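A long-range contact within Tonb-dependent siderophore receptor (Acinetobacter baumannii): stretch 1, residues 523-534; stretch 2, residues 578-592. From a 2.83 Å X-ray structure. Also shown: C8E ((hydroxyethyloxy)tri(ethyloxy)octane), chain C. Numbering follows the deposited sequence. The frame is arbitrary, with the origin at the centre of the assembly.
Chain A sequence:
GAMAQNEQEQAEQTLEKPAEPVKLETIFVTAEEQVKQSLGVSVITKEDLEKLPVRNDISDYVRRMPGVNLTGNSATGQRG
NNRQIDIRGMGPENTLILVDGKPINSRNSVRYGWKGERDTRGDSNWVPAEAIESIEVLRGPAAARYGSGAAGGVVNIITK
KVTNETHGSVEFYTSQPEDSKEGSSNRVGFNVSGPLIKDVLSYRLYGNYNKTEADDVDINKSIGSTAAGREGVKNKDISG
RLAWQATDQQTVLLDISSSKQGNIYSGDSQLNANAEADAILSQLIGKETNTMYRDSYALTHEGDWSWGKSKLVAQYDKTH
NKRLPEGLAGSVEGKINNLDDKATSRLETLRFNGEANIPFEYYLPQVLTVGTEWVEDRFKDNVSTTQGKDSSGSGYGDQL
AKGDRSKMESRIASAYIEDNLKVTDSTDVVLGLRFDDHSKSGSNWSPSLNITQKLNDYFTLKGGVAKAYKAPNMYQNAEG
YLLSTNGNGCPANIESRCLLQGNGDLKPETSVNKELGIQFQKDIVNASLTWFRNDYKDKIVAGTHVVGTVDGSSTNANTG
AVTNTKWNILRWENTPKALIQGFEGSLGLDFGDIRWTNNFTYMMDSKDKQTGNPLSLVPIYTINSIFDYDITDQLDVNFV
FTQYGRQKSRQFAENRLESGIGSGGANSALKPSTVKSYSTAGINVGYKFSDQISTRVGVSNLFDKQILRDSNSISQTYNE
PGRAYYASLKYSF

Stretch 1 523-534: DIVNASLTWFRN
Stretch 2 (578-592) ALIQGFEGSLGLDFG

The most unusual feature is a very short hydroxyl pair: Ser-528 OG lies 2.5 Å from Ser-586 OG, a hydrogen bond in which either could donate. Both serines are p rotamers (chi1 68° and 53°) on a hydrogen-bonded antiparallel pair, Ser-528 N to Ser-586 O and Ser-586 N to Ser-528 O both measuring 3.0 Å.

Strands 525-534 and 578-591 run antiparallel (174°, axes 4.5 Å apart), with extended phi/psi up to Asp-590, before Phe-591 turns to -110/43. The register runs without a bulge from Val-525/Leu-589 to Asn-534/Ile-580. The pairs Asn-526/Gly-588, Ser-528/Ser-586, Thr-530/Glu-584, Phe-532/Gly-582 and Asn-534/Ile-580 exchange two backbone hydrogen bonds each; Phe-532 N to Gly-582 O, at 2.8 Å and 179°, is nearly linear.

Phe-532 (p, chi2 84°) folds over its partner, placing Gly-582 CA 3.8 Å from its ring centroid. An ideal CB on Gly-582 would sit 2.6 Å from Phe-532 CZ, a clash, so the missing side chain makes room for the ring.

On the other face, Trp-531 (t, chi2 80°) turns its edge toward the face of Phe-583 (m, chi2 83°), the centroid of the Trp-531 five-membered ring 5.4 Å from that of the Phe-583 ring, planes at 63°. Trp-531 NE1 donates to Gln-581 OE1 at 2.8 Å. Farther along, Val-525 CG2 meets Leu-589 CD2 at 3.5 Å, while C8E C3 lies 3.3 Å from Leu-587 CB.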

# COMPACT_ATOMS: atom_id res chain seq x y z
N ASP A 523 0.82 -8.80 34.53
CA ASP A 523 -0.53 -9.09 34.06
C ASP A 523 -1.29 -7.77 34.19
O ASP A 523 -0.84 -6.86 34.90
CB ASP A 523 -1.18 -10.25 34.81
CG ASP A 523 -1.33 -10.00 36.29
OD1 ASP A 523 -0.69 -9.06 36.82
OD2 ASP A 523 -2.09 -10.76 36.93
N ILE A 524 -2.40 -7.64 33.48
CA ILE A 524 -3.23 -6.42 33.52
C ILE A 524 -2.58 -5.24 32.81
O ILE A 524 -3.28 -4.35 32.34
CB ILE A 524 -3.65 -6.05 34.97
CG1 ILE A 524 -4.57 -4.83 35.03
CG2 ILE A 524 -2.46 -5.85 35.88
CD1 ILE A 524 -5.17 -4.63 36.42
N VAL A 525 -1.25 -5.22 32.71
CA VAL A 525 -0.57 -4.11 32.06
C VAL A 525 0.56 -4.55 31.17
O VAL A 525 1.34 -5.43 31.53
CB VAL A 525 0.08 -3.16 33.07
CG1 VAL A 525 0.87 -2.07 32.35
CG2 VAL A 525 -0.97 -2.56 34.00
N ASN A 526 0.67 -3.91 30.02
CA ASN A 526 1.79 -4.13 29.13
C ASN A 526 2.09 -2.85 28.41
O ASN A 526 1.21 -2.02 28.21
CB ASN A 526 1.44 -5.18 28.09
CG ASN A 526 0.21 -4.79 27.30
OD1 ASN A 526 0.28 -3.98 26.37
ND2 ASN A 526 -0.93 -5.32 27.71
N ALA A 527 3.34 -2.69 27.99
CA ALA A 527 3.70 -1.50 27.27
C ALA A 527 4.96 -1.72 26.45
O ALA A 527 5.79 -2.58 26.76
CB ALA A 527 3.88 -0.35 28.25
N SER A 528 5.11 -0.93 25.40
CA SER A 528 6.37 -0.89 24.68
C SER A 528 6.73 0.54 24.34
O SER A 528 5.87 1.43 24.24
CB SER A 528 6.31 -1.72 23.40
OG SER A 528 5.44 -1.12 22.44
N LEU A 529 8.03 0.76 24.20
CA LEU A 529 8.54 1.95 23.56
C LEU A 529 9.69 1.51 22.67
O LEU A 529 10.51 0.68 23.04
CB LEU A 529 8.98 2.99 24.58
CG LEU A 529 9.76 4.16 23.98
CD1 LEU A 529 9.23 5.48 24.51
CD2 LEU A 529 11.27 4.05 24.23
N THR A 530 9.73 2.04 21.47
CA THR A 530 10.74 1.62 20.52
C THR A 530 11.15 2.80 19.65
O THR A 530 10.33 3.56 19.16
CB THR A 530 10.27 0.39 19.69
OG1 THR A 530 10.88 0.41 18.39
CG2 THR A 530 8.74 0.33 19.52
N TRP A 531 12.46 2.97 19.54
CA TRP A 531 13.04 3.95 18.64
C TRP A 531 13.14 3.27 17.30
O TRP A 531 13.55 2.10 17.25
CB TRP A 531 14.43 4.32 19.17
CG TRP A 531 15.34 5.00 18.21
CD1 TRP A 531 15.34 6.33 17.88
CD2 TRP A 531 16.42 4.41 17.48
NE1 TRP A 531 16.34 6.58 16.97
CE2 TRP A 531 17.01 5.42 16.71
CE3 TRP A 531 16.92 3.11 17.39
CZ2 TRP A 531 18.09 5.18 15.85
CZ3 TRP A 531 18.01 2.87 16.53
CH2 TRP A 531 18.57 3.90 15.78
N PHE A 532 12.77 3.97 16.22
CA PHE A 532 12.99 3.43 14.85
C PHE A 532 13.66 4.44 13.94
O PHE A 532 13.42 5.65 14.03
CB PHE A 532 11.70 2.94 14.17
CG PHE A 532 10.73 4.03 13.85
CD1 PHE A 532 10.86 4.78 12.69
CD2 PHE A 532 9.68 4.31 14.71
CE1 PHE A 532 9.94 5.81 12.40
CE2 PHE A 532 8.77 5.33 14.43
CZ PHE A 532 8.89 6.08 13.27
N ARG A 533 14.49 3.93 13.06
CA ARG A 533 15.29 4.78 12.21
C ARG A 533 15.68 4.04 10.94
O ARG A 533 16.36 3.01 11.02
CB ARG A 533 16.54 5.23 12.94
CG ARG A 533 17.20 6.37 12.23
CD ARG A 533 18.69 6.21 12.09
NE ARG A 533 19.30 7.51 11.86
CZ ARG A 533 20.37 7.71 11.12
NH1 ARG A 533 20.95 6.69 10.51
NH2 ARG A 533 20.88 8.92 10.97
N ASN A 534 15.24 4.55 9.80
CA ASN A 534 15.57 3.99 8.50
C ASN A 534 16.43 4.96 7.72
O ASN A 534 16.10 6.15 7.57
CB ASN A 534 14.33 3.74 7.65
CG ASN A 534 13.32 2.83 8.30
OD1 ASN A 534 13.62 2.14 9.30
ND2 ASN A 534 12.11 2.85 7.77
N ALA A 578 17.62 9.38 2.00
CA ALA A 578 16.53 9.97 2.78
C ALA A 578 16.69 9.47 4.20
O ALA A 578 17.29 8.40 4.41
CB ALA A 578 15.16 9.58 2.23
N LEU A 579 16.21 10.25 5.17
CA LEU A 579 16.28 9.86 6.58
C LEU A 579 14.91 9.78 7.22
O LEU A 579 14.18 10.74 7.26
CB LEU A 579 17.13 10.84 7.41
CG LEU A 579 17.01 10.58 8.92
CD1 LEU A 579 17.59 9.22 9.29
CD2 LEU A 579 17.67 11.66 9.76
N ILE A 580 14.58 8.62 7.75
CA ILE A 580 13.39 8.47 8.56
C ILE A 580 13.77 8.09 10.00
O ILE A 580 14.70 7.28 10.23
CB ILE A 580 12.47 7.40 7.95
CG1 ILE A 580 11.79 7.97 6.69
CG2 ILE A 580 11.46 6.91 8.97
CD1 ILE A 580 10.75 9.03 6.95
N GLN A 581 13.04 8.68 10.96
CA GLN A 581 13.31 8.38 12.37
C GLN A 581 12.14 8.74 13.25
O GLN A 581 11.41 9.68 12.94
CB GLN A 581 14.56 9.12 12.86
CG GLN A 581 15.14 8.58 14.17
CD GLN A 581 16.42 9.29 14.58
OE1 GLN A 581 17.19 8.78 15.42
NE2 GLN A 581 16.66 10.46 14.00
N GLY A 582 11.97 8.02 14.35
CA GLY A 582 10.85 8.28 15.25
C GLY A 582 10.74 7.31 16.39
O GLY A 582 11.60 6.44 16.59
N PHE A 583 9.63 7.41 17.12
CA PHE A 583 9.34 6.51 18.24
C PHE A 583 7.93 5.92 18.10
O PHE A 583 7.00 6.58 17.65
CB PHE A 583 9.44 7.27 19.53
CG PHE A 583 10.85 7.51 19.97
CD1 PHE A 583 11.59 8.57 19.46
CD2 PHE A 583 11.43 6.69 20.92
CE1 PHE A 583 12.88 8.80 19.88
CE2 PHE A 583 12.73 6.91 21.34
CZ PHE A 583 13.46 7.97 20.82
N GLU A 584 7.79 4.66 18.46
CA GLU A 584 6.50 4.02 18.55
C GLU A 584 6.39 3.62 20.01
O GLU A 584 7.37 3.16 20.61
CB GLU A 584 6.43 2.75 17.69
CG GLU A 584 6.36 2.92 16.17
CD GLU A 584 6.34 1.57 15.43
OE1 GLU A 584 6.46 0.50 16.09
OE2 GLU A 584 6.20 1.59 14.18
N GLY A 585 5.21 3.78 20.58
CA GLY A 585 4.93 3.19 21.88
C GLY A 585 3.54 2.59 21.81
O GLY A 585 2.74 2.95 20.95
N SER A 586 3.27 1.67 22.71
CA SER A 586 1.95 1.08 22.82
C SER A 586 1.67 0.81 24.29
O SER A 586 2.61 0.64 25.08
CB SER A 586 1.90 -0.22 22.03
OG SER A 586 2.96 -1.08 22.42
N LEU A 587 0.40 0.79 24.66
CA LEU A 587 0.01 0.58 26.04
C LEU A 587 -1.26 -0.23 26.14
O LEU A 587 -2.29 0.14 25.56
CB LEU A 587 -0.22 1.92 26.72
CG LEU A 587 -0.94 1.84 28.06
CD1 LEU A 587 -0.03 1.22 29.08
CD2 LEU A 587 -1.38 3.23 28.51
N GLY A 588 -1.21 -1.31 26.91
CA GLY A 588 -2.37 -2.18 27.08
C GLY A 588 -2.81 -2.35 28.52
O GLY A 588 -2.00 -2.72 29.37
N LEU A 589 -4.09 -2.10 28.77
CA LEU A 589 -4.65 -2.20 30.11
C LEU A 589 -5.88 -3.09 30.14
O LEU A 589 -6.95 -2.69 29.69
CB LEU A 589 -5.06 -0.82 30.59
CG LEU A 589 -3.90 0.11 30.95
CD1 LEU A 589 -4.46 1.43 31.46
CD2 LEU A 589 -3.00 -0.53 31.99
N ASP A 590 -5.71 -4.30 30.69
CA ASP A 590 -6.72 -5.36 30.59
C ASP A 590 -7.33 -5.58 31.98
O ASP A 590 -6.67 -6.11 32.86
CB ASP A 590 -6.06 -6.65 30.07
CG ASP A 590 -7.06 -7.79 29.76
OD1 ASP A 590 -8.11 -7.94 30.41
OD2 ASP A 590 -6.74 -8.57 28.84
N PHE A 591 -8.59 -5.17 32.16
CA PHE A 591 -9.28 -5.43 33.42
C PHE A 591 -10.38 -6.47 33.24
O PHE A 591 -11.48 -6.32 33.79
CB PHE A 591 -9.88 -4.12 33.99
CG PHE A 591 -8.85 -3.10 34.43
CD1 PHE A 591 -8.33 -3.14 35.71
CD2 PHE A 591 -8.44 -2.10 33.56
CE1 PHE A 591 -7.39 -2.20 36.12
CE2 PHE A 591 -7.50 -1.16 33.95
CZ PHE A 591 -6.98 -1.21 35.24
N GLY A 592 -10.11 -7.54 32.50
CA GLY A 592 -11.13 -8.54 32.20
C GLY A 592 -12.21 -7.99 31.28
O GLY A 592 -12.00 -7.90 30.06
C1 C8E C . 3.05 4.17 26.29
C2 C8E C . 2.29 4.75 25.09
C3 C8E C . 0.74 4.72 25.21
C4 C8E C . 0.03 5.94 24.59
C5 C8E C . -1.37 6.19 25.20
C6 C8E C . -1.32 6.72 26.64
C7 C8E C . -2.66 7.28 27.14
C8 C8E C . -3.17 6.63 28.45
O9 C8E C . -4.62 6.64 28.44
C10 C8E C . -5.19 5.53 29.16
C11 C8E C . -6.73 5.62 29.21
O12 C8E C . -7.31 5.92 27.93
C13 C8E C . -8.66 6.46 28.02
C14 C8E C . -9.35 6.43 26.63
O15 C8E C . -10.55 7.22 26.59
C16 C8E C . -10.37 8.61 26.17
C17 C8E C . -11.06 9.64 27.11
O18 C8E C . -11.04 10.95 26.51
C19 C8E C . -11.97 11.07 25.39
C20 C8E C . -11.74 12.28 24.44
O21 C8E C . -12.94 12.77 23.77